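Local coordinates for dITP/XTP pyrophosphatase (Mycobacteroides abscessus, PDB 6WWD), which hydrolyses non-canonical purine nucleoside triphosphates such as XTP, dITP and ITP to their monophosphates and diphosphate, probably cleansing the nucleotide pool, at the interface of chains A and B. Coordinates in Å, arbitrary orientation; residue numbers count along the deposited sequence, not the author numbering. Chains: chain A/B, dITP/XTP pyrophosphatase.

The interface of chains A and B. Residues chain A 184-185, 188; chain B 69, 125-127, 135, 137.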
# COMPACT_ATOMS: atom_id res chain seq x y z
N ARG A 184 -21.93 -17.41 3.14
CA ARG A 184 -21.00 -17.08 4.22
C ARG A 184 -20.42 -15.68 4.07
O ARG A 184 -20.18 -15.00 5.08
CB ARG A 184 -19.89 -18.12 4.28
N GLY A 185 -20.18 -15.23 2.83
CA GLY A 185 -19.72 -13.86 2.63
C GLY A 185 -20.75 -12.83 3.07
O GLY A 185 -20.42 -11.85 3.74
N LEU A 188 -21.06 -12.86 6.91
CA LEU A 188 -19.99 -12.10 7.53
C LEU A 188 -20.23 -10.60 7.40
O LEU A 188 -19.95 -9.83 8.33
CB LEU A 188 -18.65 -12.47 6.91
CG LEU A 188 -18.01 -13.79 7.31
CD1 LEU A 188 -16.71 -13.94 6.54
CD2 LEU A 188 -17.74 -13.79 8.81
N VAL B 69 -15.02 -17.71 13.41
CA VAL B 69 -15.25 -16.32 13.02
C VAL B 69 -14.44 -15.44 13.97
O VAL B 69 -14.52 -15.61 15.20
CB VAL B 69 -16.74 -15.95 13.07
CG1 VAL B 69 -16.91 -14.46 12.88
CG2 VAL B 69 -17.51 -16.72 12.04
N CYS B 125 -14.28 -8.82 9.55
CA CYS B 125 -14.75 -10.11 10.04
C CYS B 125 -14.22 -11.19 9.12
O CYS B 125 -14.37 -11.09 7.90
CB CYS B 125 -16.28 -10.19 10.06
SG CYS B 125 -17.07 -9.45 11.49
N ALA B 126 -13.61 -12.23 9.70
CA ALA B 126 -13.10 -13.34 8.90
C ALA B 126 -13.75 -14.65 9.32
O ALA B 126 -14.10 -14.86 10.49
CB ALA B 126 -11.59 -13.46 9.01
N LEU B 127 -13.92 -15.53 8.33
CA LEU B 127 -14.36 -16.90 8.56
C LEU B 127 -13.35 -17.83 7.93
O LEU B 127 -12.99 -17.67 6.76
CB LEU B 127 -15.75 -17.16 7.98
CG LEU B 127 -16.14 -18.66 7.89
CD1 LEU B 127 -16.43 -19.25 9.26
CD2 LEU B 127 -17.31 -18.88 6.93
N VAL B 135 -12.64 -16.59 4.05
CA VAL B 135 -13.36 -15.44 3.55
C VAL B 135 -13.20 -14.31 4.56
O VAL B 135 -13.36 -14.51 5.77
CB VAL B 135 -14.86 -15.73 3.34
CG1 VAL B 135 -15.57 -14.47 2.84
CG2 VAL B 135 -15.07 -16.92 2.38
N VAL B 137 -14.35 -10.10 5.24
CA VAL B 137 -15.16 -8.95 4.85
C VAL B 137 -14.74 -7.77 5.71
O VAL B 137 -14.34 -7.94 6.87
CB VAL B 137 -16.67 -9.25 5.01
CG1 VAL B 137 -17.54 -8.05 4.62
CG2 VAL B 137 -17.07 -10.46 4.20
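A:Leu188 points its isobutyl group at the strands of chain B and meets B:Leu127, B:Val135, B:Val137 and B:Cys125; it loses 88 Å² of surface, more than any other residue here. Van der Waals packing carries the patch. CG of A:Leu188 lies anti to its own carbonyl carbon and beside the backbone N (chi1 -77°), which turns the side chain towards chain B, and the two methyls fork from CG. CD1 lies over the seam between strands 118-128 and 134-145, 3.7 Å from CB of B:Leu127 and 3.9 Å from CG1 of B:Val135. CD2 lies near CB of both B:Leu127 and B:Cys125, 4.1 Å from the latter, with CG1 of B:Val69 at the margin, 4.2 Å away. The side chains of A:Leu188 and B:Leu127 cross at about a right angle; CD2 at the tip of B:Leu127 reaches CB of A:Arg184 at 3.8 Å. Nearer the helix backbone, CG2 of B:Val137 touches CB of A:Leu188 at 3.7 Å.

Polar atoms contribute only through packing: the carbonyl O of B:Val135 lies 3.5 Å from CD1 of A:Leu188, and no hydrogen bond or salt bridge spans the patch. A:Leu188 and A:Arg184 are poorly ordered, the latter with a truncated side chain, so their fine geometry is less certain.

Helix 175-191 of chain A thus packs on strands 118-128 and 134-145 of chain B, with strand 67-77 at the margin, in an interface that is probably that of the homodimer; the patch centre lies about 10 Å from B:Asp72, the predicted proton acceptor.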